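Local coordinates for hypothetical protein (Bacteroides caccae, PDB 4M8R) that is of unknown function but combines an N-terminal Ig-like domain with a WD40-like domain, probably a beta-propeller, at residues R213-L219 with M241-E247; N268-L273 with M285-Y289; R393-D397 with T406-D410. All coordinates share one frame; numbering follows the deposited sequence.

Contact 1: residues R213-L219 with M241-E247. With PO4 (phosphate ion), chain C; PO4 (phosphate ion), chain D.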
loop_
_atom_site.group_PDB
_atom_site.type_symbol
_atom_site.label_atom_id
_atom_site.label_comp_id
_atom_site.label_asym_id
_atom_site.label_seq_id
_atom_site.Cartn_x
_atom_site.Cartn_y
_atom_site.Cartn_z
ATOM N N ARG A 213 -13.976 32.968 5.728
ATOM C CA ARG A 213 -14.923 32.574 4.681
ATOM C C ARG A 213 -16.057 33.586 4.511
ATOM O O ARG A 213 -16.628 33.706 3.428
ATOM C CB ARG A 213 -15.499 31.185 4.991
ATOM C CG ARG A 213 -16.355 30.580 3.886
ATOM C CD ARG A 213 -16.712 29.139 4.206
ATOM N NE ARG A 213 -17.447 28.510 3.115
ATOM C CZ ARG A 213 -18.000 27.300 3.165
ATOM N NH1 ARG A 213 -17.916 26.558 4.262
ATOM N NH2 ARG A 213 -18.641 26.825 2.104
ATOM N N GLY A 214 -16.384 34.304 5.587
ATOM C CA GLY A 214 -17.404 35.347 5.540
ATOM C C GLY A 214 -17.372 36.210 6.787
ATOM O O GLY A 214 -16.404 36.931 7.023
ATOM N N LYS A 215 -18.432 36.131 7.585
ATOM C CA LYS A 215 -18.472 36.804 8.881
ATOM C C LYS A 215 -17.416 36.232 9.829
ATOM O O LYS A 215 -16.830 36.965 10.626
ATOM C CB LYS A 215 -19.866 36.685 9.509
ATOM C CG LYS A 215 -20.259 35.268 9.913
ATOM C CD LYS A 215 -21.767 35.100 10.063
ATOM C CE LYS A 215 -22.150 33.635 10.243
ATOM N NZ LYS A 215 -21.799 32.794 9.059
ATOM N N GLY A 216 -17.166 34.927 9.722
ATOM C CA GLY A 216 -16.216 34.234 10.593
ATOM C C GLY A 216 -15.209 33.381 9.851
ATOM O O GLY A 216 -15.087 33.455 8.621
ATOM N N TYR A 217 -14.493 32.556 10.613
ATOM C CA TYR A 217 -13.363 31.796 10.102
ATOM C C TYR A 217 -13.689 30.319 9.917
ATOM O O TYR A 217 -14.393 29.722 10.728
ATOM C CB TYR A 217 -12.164 31.964 11.039
ATOM C CG TYR A 217 -11.607 33.366 11.015
ATOM C CD1 TYR A 217 -10.673 33.740 10.060
ATOM C CD2 TYR A 217 -12.039 34.329 11.925
ATOM C CE1 TYR A 217 -10.168 35.027 10.016
ATOM C CE2 TYR A 217 -11.538 35.620 11.890
ATOM C CZ TYR A 217 -10.603 35.961 10.931
ATOM O OH TYR A 217 -10.094 37.235 10.874
ATOM N N SER A 218 -13.169 29.748 8.833
ATOM C CA SER A 218 -13.335 28.329 8.524
ATOM C C SER A 218 -11.986 27.691 8.248
ATOM O O SER A 218 -10.999 28.381 7.999
ATOM C CB SER A 218 -14.222 28.142 7.293
ATOM O OG SER A 218 -15.555 28.522 7.561
ATOM N N LEU A 219 -11.956 26.364 8.288
ATOM C CA LEU A 219 -10.738 25.609 8.040
ATOM C C LEU A 219 -10.706 25.173 6.578
ATOM O O LEU A 219 -11.678 24.617 6.081
ATOM C CB LEU A 219 -10.688 24.393 8.962
ATOM C CG LEU A 219 -9.415 23.551 8.920
ATOM C CD1 LEU A 219 -8.212 24.366 9.368
ATOM C CD2 LEU A 219 -9.590 22.318 9.791
HETATM N N MSE A 241 -14.082 23.330 5.007
HETATM C CA MSE A 241 -14.786 22.224 5.639
HETATM C C MSE A 241 -16.247 22.561 5.706
HETATM O O MSE A 241 -16.601 23.732 5.819
HETATM C CB MSE A 241 -14.285 22.038 7.066
HETATM C CG MSE A 241 -12.834 21.579 7.111
HETATM SE SE MSE A 241 -12.793 19.616 7.063
HETATM C CE MSE A 241 -12.994 19.431 9.002
ATOM N N PRO A 242 -17.124 21.542 5.665
ATOM C CA PRO A 242 -18.554 21.766 5.844
ATOM C C PRO A 242 -18.896 21.942 7.321
ATOM O O PRO A 242 -19.628 21.138 7.892
ATOM C CB PRO A 242 -19.166 20.481 5.296
ATOM C CG PRO A 242 -18.162 19.443 5.650
ATOM C CD PRO A 242 -16.823 20.111 5.477
ATOM N N GLU A 243 -18.344 22.986 7.929
ATOM C CA GLU A 243 -18.575 23.283 9.334
ATOM C C GLU A 243 -18.955 24.748 9.459
ATOM O O GLU A 243 -18.676 25.533 8.555
ATOM C CB GLU A 243 -17.317 22.993 10.156
ATOM C CG GLU A 243 -16.807 21.561 10.041
ATOM C CD GLU A 243 -17.733 20.529 10.671
ATOM O OE1 GLU A 243 -18.602 20.908 11.484
ATOM O OE2 GLU A 243 -17.590 19.328 10.351
ATOM N N PRO A 244 -19.578 25.133 10.582
ATOM C CA PRO A 244 -19.932 26.540 10.723
ATOM C C PRO A 244 -18.706 27.445 10.790
ATOM O O PRO A 244 -17.590 26.966 10.995
ATOM C CB PRO A 244 -20.709 26.590 12.051
ATOM C CG PRO A 244 -21.003 25.173 12.411
ATOM C CD PRO A 244 -19.915 24.357 11.786
ATOM N N GLN A 245 -18.925 28.739 10.589
ATOM C CA GLN A 245 -17.879 29.739 10.740
ATOM C C GLN A 245 -17.862 30.194 12.182
ATOM O O GLN A 245 -18.912 30.252 12.830
ATOM C CB GLN A 245 -18.139 30.935 9.826
ATOM C CG GLN A 245 -18.118 30.587 8.348
ATOM C CD GLN A 245 -18.509 31.750 7.457
ATOM O OE1 GLN A 245 -18.284 32.914 7.794
ATOM N NE2 GLN A 245 -19.084 31.438 6.300
ATOM N N PHE A 246 -16.681 30.531 12.686
ATOM C CA PHE A 246 -16.550 31.012 14.059
ATOM C C PHE A 246 -15.799 32.331 14.134
ATOM O O PHE A 246 -14.797 32.527 13.443
ATOM C CB PHE A 246 -15.863 29.960 14.925
ATOM C CG PHE A 246 -16.668 28.706 15.086
ATOM C CD1 PHE A 246 -17.767 28.681 15.940
ATOM C CD2 PHE A 246 -16.345 27.558 14.376
ATOM C CE1 PHE A 246 -18.526 27.531 16.084
ATOM C CE2 PHE A 246 -17.095 26.404 14.518
ATOM C CZ PHE A 246 -18.191 26.393 15.374
ATOM N N GLU A 247 -16.305 33.232 14.976
ATOM C CA GLU A 247 -15.623 34.486 15.284
ATOM C C GLU A 247 -14.510 34.229 16.287
ATOM O O GLU A 247 -14.533 33.236 17.021
ATOM C CB GLU A 247 -16.589 35.521 15.872
ATOM C CG GLU A 247 -17.025 36.617 14.914
ATOM C CD GLU A 247 -18.260 36.250 14.120
ATOM O OE1 GLU A 247 -18.137 35.428 13.190
ATOM O OE2 GLU A 247 -19.347 36.795 14.426
HETATM P P PO4 C . -20.645 23.858 2.757
HETATM O O1 PO4 C . -20.905 24.385 1.358
HETATM O O2 PO4 C . -21.114 22.430 2.869
HETATM O O3 PO4 C . -19.174 23.910 3.050
HETATM O O4 PO4 C . -21.342 24.736 3.761
HETATM P P PO4 D . -17.890 29.202 -0.770
HETATM O O1 PO4 D . -16.923 29.411 -1.911
HETATM O O2 PO4 D . -18.277 27.747 -0.645
HETATM O O3 PO4 D . -17.275 29.643 0.537
HETATM O O4 PO4 D . -19.121 30.015 -1.073
#
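The backbone bond from Y217 N to F246 O, 2.8 Å long, is returned by F246 N to Y217 O, and together they make a single antiparallel bridge at the edge of a sheet in the WD40-like, probably beta-propeller, domain. Just before it the chain turns through G216, whose lack of a side chain lets E247 OE1 lie 3.4 Å from its CA. Q245 points into this turn. Its chain runs extended beyond CG (chi2 174°), which carries OE1 to G216 N at 3.0 Å, with the N-H lying in the carbonyl plane of the amide. The other arm of that amide, NE2, rests on the aliphatic part of R213, 3.7 Å from CG. At the far end M241, a selenomethionine, bonds through N to L219 O, while its CG packs on L219 CB. R213 is fully extended, and its guanidinium, turned 22° from the Q245 amide plane, meets two phosphate ions, probably from the crystallisation liquor, near its own plane. Those ions are also bound by N238 and by R49, R89 and K105 of the second subunit. R213 NH2 bonds to both phosphates, and NE reaches O3 of the chain D ion at 2.8 Å.

Contact 2: residues N268-L273 with M285-Y289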
loop_
_atom_site.group_PDB
_atom_site.type_symbol
_atom_site.label_atom_id
_atom_site.label_comp_id
_atom_site.label_asym_id
_atom_site.label_seq_id
_atom_site.Cartn_x
_atom_site.Cartn_y
_atom_site.Cartn_z
ATOM N N ASN A 268 -6.594 15.072 14.338
ATOM C CA ASN A 268 -6.834 16.241 13.486
ATOM C C ASN A 268 -8.153 16.968 13.747
ATOM O O ASN A 268 -8.747 17.523 12.832
ATOM C CB ASN A 268 -6.709 15.855 11.999
ATOM C CG ASN A 268 -5.320 15.356 11.638
ATOM O OD1 ASN A 268 -4.379 15.459 12.425
ATOM N ND2 ASN A 268 -5.183 14.822 10.432
ATOM N N GLU A 269 -8.593 16.975 15.001
ATOM C CA GLU A 269 -9.820 17.670 15.387
ATOM C C GLU A 269 -9.534 18.976 16.122
ATOM O O GLU A 269 -10.265 19.954 15.957
ATOM C CB GLU A 269 -10.693 16.758 16.248
ATOM C CG GLU A 269 -11.236 15.559 15.483
ATOM C CD GLU A 269 -12.009 14.580 16.350
ATOM O OE1 GLU A 269 -12.529 14.983 17.413
ATOM O OE2 GLU A 269 -12.105 13.400 15.961
ATOM N N ILE A 270 -8.473 18.982 16.927
ATOM C CA ILE A 270 -8.062 20.163 17.680
ATOM C C ILE A 270 -6.773 20.737 17.094
ATOM O O ILE A 270 -5.849 19.988 16.760
ATOM C CB ILE A 270 -7.826 19.826 19.170
ATOM C CG1 ILE A 270 -9.019 19.053 19.762
ATOM C CG2 ILE A 270 -7.562 21.093 19.977
ATOM C CD1 ILE A 270 -10.319 19.830 19.818
ATOM N N ILE A 271 -6.718 22.066 16.980
ATOM C CA ILE A 271 -5.556 22.765 16.439
ATOM C C ILE A 271 -4.974 23.707 17.483
ATOM O O ILE A 271 -5.704 24.465 18.111
ATOM C CB ILE A 271 -5.923 23.573 15.175
ATOM C CG1 ILE A 271 -6.278 22.618 14.022
ATOM C CG2 ILE A 271 -4.769 24.486 14.768
ATOM C CD1 ILE A 271 -6.988 23.267 12.848
ATOM N N LEU A 272 -3.656 23.673 17.640
ATOM C CA LEU A 272 -2.956 24.543 18.584
ATOM C C LEU A 272 -2.451 25.794 17.875
ATOM O O LEU A 272 -1.754 25.702 16.870
ATOM C CB LEU A 272 -1.766 23.817 19.219
ATOM C CG LEU A 272 -2.045 22.714 20.243
ATOM C CD1 LEU A 272 -2.797 21.547 19.620
ATOM C CD2 LEU A 272 -0.731 22.239 20.845
ATOM N N LEU A 273 -2.802 26.956 18.410
ATOM C CA LEU A 273 -2.308 28.228 17.902
ATOM C C LEU A 273 -1.711 29.037 19.045
ATOM O O LEU A 273 -1.931 28.739 20.220
ATOM C CB LEU A 273 -3.446 29.032 17.277
ATOM C CG LEU A 273 -4.313 28.333 16.234
ATOM C CD1 LEU A 273 -5.601 29.113 15.996
ATOM C CD2 LEU A 273 -3.538 28.162 14.943
HETATM N N MSE A 285 -3.881 29.384 22.176
HETATM C CA MSE A 285 -5.257 29.441 21.694
HETATM C C MSE A 285 -5.545 28.159 20.971
HETATM O O MSE A 285 -4.805 27.776 20.063
HETATM C CB MSE A 285 -5.364 30.674 20.797
HETATM C CG MSE A 285 -6.531 30.661 19.812
HETATM SE SE MSE A 285 -8.058 31.668 20.532
HETATM C CE MSE A 285 -7.218 33.436 20.727
ATOM N N LEU A 286 -6.621 27.482 21.364
ATOM C CA LEU A 286 -7.043 26.251 20.700
ATOM C C LEU A 286 -8.184 26.520 19.727
ATOM O O LEU A 286 -8.986 27.440 19.928
ATOM C CB LEU A 286 -7.472 25.207 21.728
ATOM C CG LEU A 286 -6.402 24.780 22.733
ATOM C CD1 LEU A 286 -6.968 23.753 23.703
ATOM C CD2 LEU A 286 -5.176 24.228 22.021
ATOM N N TYR A 287 -8.244 25.718 18.667
ATOM C CA TYR A 287 -9.298 25.839 17.667
ATOM C C TYR A 287 -9.870 24.466 17.339
ATOM O O TYR A 287 -9.136 23.537 17.009
ATOM C CB TYR A 287 -8.767 26.525 16.408
ATOM C CG TYR A 287 -9.711 26.487 15.222
ATOM C CD1 TYR A 287 -10.809 27.338 15.151
ATOM C CD2 TYR A 287 -9.499 25.606 14.169
ATOM C CE1 TYR A 287 -11.669 27.307 14.064
ATOM C CE2 TYR A 287 -10.356 25.568 13.081
ATOM C CZ TYR A 287 -11.436 26.420 13.031
ATOM O OH TYR A 287 -12.283 26.384 11.949
ATOM N N ASN A 288 -11.188 24.357 17.448
ATOM C CA ASN A 288 -11.929 23.156 17.096
ATOM C C ASN A 288 -12.854 23.529 15.945
ATOM O O ASN A 288 -13.708 24.401 16.109
ATOM C CB ASN A 288 -12.740 22.675 18.306
ATOM C CG ASN A 288 -13.422 21.337 18.074
ATOM O OD1 ASN A 288 -13.700 20.944 16.942
ATOM N ND2 ASN A 288 -13.716 20.637 19.160
ATOM N N TYR A 289 -12.696 22.879 14.791
ATOM C CA TYR A 289 -13.476 23.253 13.602
ATOM C C TYR A 289 -14.982 23.013 13.755
ATOM O O TYR A 289 -15.767 23.520 12.947
ATOM C CB TYR A 289 -12.940 22.604 12.309
ATOM C CG TYR A 289 -12.931 21.084 12.249
ATOM C CD1 TYR A 289 -14.118 20.349 12.223
ATOM C CD2 TYR A 289 -11.731 20.382 12.175
ATOM C CE1 TYR A 289 -14.108 18.964 12.152
ATOM C CE2 TYR A 289 -11.714 18.998 12.101
ATOM C CZ TYR A 289 -12.903 18.295 12.092
ATOM O OH TYR A 289 -12.880 16.923 12.019
#
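I271 and Y287 face each other as an antiparallel hydrogen-bonded pair, I271 N giving to Y287 O at 2.8 Å and Y287 N to I271 O at 2.9 Å. L273 and the selenomethionine M285 form the next such pair of this beta hairpin, strands 270-276 and 282-288. L273 N meets M285 O at 2.7 Å, and M285 N bonds to L273 O. The side chains of these four residues share one face. Y287 lies side by side with I271 because chi1 of 170° swings its ring away from its own backbone N; I271 CD1 touches the ring at its edge, 3.7 Å from CD2, and L273 CD1 packs near Y287 CB. On the other face L272 CG and L286 CD2 are 3.9 Å apart, and I270 CD1 reaches N288 ND2 at 3.6 Å. Beyond the strands the Y289 ring turns back, presenting its edge to the carbonyl of N268, 3.4 Å from CE2 to O.

Further out, L219 covers I271 and Y287, F293 meets the Y287 ring at about 45°, and V327 and Y329 lie against L272. Y329 OH also bonds to L273 O, giving that oxygen of the buried L273 two partners. N268 is held by K325 and S203 O, and N288 OD1 by R290 N. Alternate residues thus bond across the hairpin, while L272 and L286 bond outward to V263 and Y294 of the flanking strands. Apolar and aromatic side chains suit the buried face of I271, L273, M285 and Y287; opposite, L272 and L286 are buried, with partly exposed N288 at the end.

Contact 3: residues R393-D397 with T406-D410; sequences RTTSD and TDYTD
S396 OG gives a 2.6 Å hydrogen bond to D407 OD1, a side-chain bond across the last beta hairpin of a four-stranded antiparallel sheet in the WD40-like domain, strands 394-399 and 404-407. S396 and D407 are a non-hydrogen-bonded pair with CA atoms 4.2 Å apart, and their side chains leave the same face. The serine hydroxyl stands anti to its backbone N (chi1 -155°), which turns it over the partner strand; it meets the carboxylate on the anti side and also lies 3.1 Å from T406 O. A small hydroxyl suits this place, where it spans the short gap to the aspartate. The next pair, D397 with T406, is closed by D397 N to T406 O and by T406 N to D397 O at 2.8 Å.

On the face of D397, Y408 leans across the strand. Its backbone N bonds to T395 O at 3.0 Å, and the same oxygen lies at the ring's edge. With CG opposite the carbonyl carbon (chi1 -69°), the ring is laid across beside T395, whose CG2 touches CD1 at 3.8 Å, and its hydroxyl is brought to D397. Carboxylate and ring planes are nearly perpendicular, 89° apart.

Stronger partners hold both polar ends. R375 NH2 bonds to Y408 OH, and its positive charge would probably favour a negative charge on the nearby D397 carboxylate; T383 OG1 separately bonds to D397 OD1. T137 of the fourth subunit packs on D397, T406 and Y408. Between the two side chains themselves, Y408 OH makes a weak hydrogen bond to D397 OD2, 2.7 Å away.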
loop_
_atom_site.group_PDB
_atom_site.type_symbol
_atom_site.label_atom_id
_atom_site.label_comp_id
_atom_site.label_asym_id
_atom_site.label_seq_id
_atom_site.Cartn_x
_atom_site.Cartn_y
_atom_site.Cartn_z
ATOM N N ARG A 393 23.663 32.019 17.731
ATOM C CA ARG A 393 22.532 31.127 17.471
ATOM C C ARG A 393 22.935 29.652 17.396
ATOM O O ARG A 393 24.032 29.318 16.949
ATOM C CB ARG A 393 21.806 31.546 16.187
ATOM C CG ARG A 393 20.606 32.434 16.462
ATOM C CD ARG A 393 20.109 33.145 15.222
ATOM N NE ARG A 393 18.837 33.819 15.470
ATOM C CZ ARG A 393 18.691 34.949 16.160
ATOM N NH1 ARG A 393 19.736 35.570 16.700
ATOM N NH2 ARG A 393 17.478 35.467 16.320
ATOM N N THR A 394 22.031 28.779 17.837
ATOM C CA THR A 394 22.296 27.341 17.922
ATOM C C THR A 394 21.154 26.551 17.288
ATOM O O THR A 394 19.988 26.911 17.437
ATOM C CB THR A 394 22.464 26.901 19.392
ATOM O OG1 THR A 394 23.411 27.757 20.041
ATOM C CG2 THR A 394 22.943 25.452 19.488
ATOM N N THR A 395 21.498 25.481 16.576
ATOM C CA THR A 395 20.517 24.581 15.987
ATOM C C THR A 395 20.672 23.218 16.642
ATOM O O THR A 395 21.780 22.683 16.699
ATOM C CB THR A 395 20.733 24.440 14.470
ATOM O OG1 THR A 395 20.912 25.737 13.889
ATOM C CG2 THR A 395 19.545 23.750 13.815
ATOM N N SER A 396 19.573 22.648 17.131
ATOM C CA SER A 396 19.652 21.394 17.878
ATOM C C SER A 396 18.408 20.520 17.737
ATOM O O SER A 396 17.285 21.021 17.681
ATOM C CB SER A 396 19.904 21.694 19.355
ATOM O OG SER A 396 20.538 20.597 19.987
ATOM N N ASP A 397 18.631 19.209 17.677
ATOM C CA ASP A 397 17.551 18.220 17.613
ATOM C C ASP A 397 17.270 17.656 19.001
ATOM O O ASP A 397 18.200 17.353 19.745
ATOM C CB ASP A 397 17.931 17.046 16.693
ATOM C CG ASP A 397 17.629 17.307 15.226
ATOM O OD1 ASP A 397 17.082 18.378 14.874
ATOM O OD2 ASP A 397 17.945 16.417 14.416
ATOM N N THR A 406 20.899 17.188 20.639
ATOM C CA THR A 406 22.112 16.969 19.855
ATOM C C THR A 406 22.290 18.150 18.903
ATOM O O THR A 406 21.470 18.373 18.006
ATOM C CB THR A 406 22.044 15.656 19.057
ATOM O OG1 THR A 406 21.273 14.689 19.779
ATOM C CG2 THR A 406 23.438 15.112 18.811
ATOM N N ASP A 407 23.358 18.909 19.112
ATOM C CA ASP A 407 23.599 20.131 18.356
ATOM C C ASP A 407 24.172 19.820 16.973
ATOM O O ASP A 407 24.960 18.885 16.811
ATOM C CB ASP A 407 24.577 21.046 19.113
ATOM C CG ASP A 407 24.091 21.420 20.510
ATOM O OD1 ASP A 407 22.865 21.498 20.742
ATOM O OD2 ASP A 407 24.950 21.647 21.384
ATOM N N TYR A 408 23.767 20.611 15.983
ATOM C CA TYR A 408 24.413 20.625 14.674
ATOM C C TYR A 408 25.662 21.498 14.767
ATOM O O TYR A 408 25.555 22.708 14.965
ATOM C CB TYR A 408 23.466 21.195 13.617
ATOM C CG TYR A 408 22.275 20.314 13.299
ATOM C CD1 TYR A 408 21.141 20.320 14.103
ATOM C CD2 TYR A 408 22.283 19.482 12.185
ATOM C CE1 TYR A 408 20.052 19.515 13.813
ATOM C CE2 TYR A 408 21.202 18.675 11.884
ATOM C CZ TYR A 408 20.090 18.692 12.698
ATOM O OH TYR A 408 19.021 17.890 12.389
ATOM N N THR A 409 26.841 20.896 14.634
ATOM C CA THR A 409 28.096 21.636 14.784
ATOM C C THR A 409 28.446 22.532 13.585
ATOM O O THR A 409 29.230 23.470 13.725
ATOM C CB THR A 409 29.273 20.682 15.071
ATOM O OG1 THR A 409 29.243 19.590 14.144
ATOM C CG2 THR A 409 29.186 20.143 16.496
ATOM N N ASP A 410 27.875 22.250 12.416
ATOM C CA ASP A 410 28.084 23.101 11.235
ATOM C C ASP A 410 27.293 24.404 11.283
ATOM O O ASP A 410 27.563 25.322 10.510
ATOM C CB ASP A 410 27.684 22.355 9.957
ATOM C CG ASP A 410 28.619 21.214 9.623
ATOM O OD1 ASP A 410 29.710 21.119 10.231
ATOM O OD2 ASP A 410 28.260 20.413 8.734
#

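Overall arrangement
The three contacts follow one another along the chain, each closing before the next opens, and all lie in the WD40-like domain. Contacts 1 and 2 share a mixed sheet, with contact 1 near its edge strand 239-240 and contact 2 toward the other edge, 292-295. Their centres are 13 Å apart, and Y289 of contact 2 touches M241, E243 and F246 of contact 1. Contact 3 belongs to a separate four-stranded sheet, its centre 40 Å from contact 1 and 30 Å from contact 2, as for different blades of a probable propeller. Contacts 1 and 2 both meet the second subunit, contact 1 also the third, and contact 3 the fourth, so the two sheets face different neighbours at these contacts.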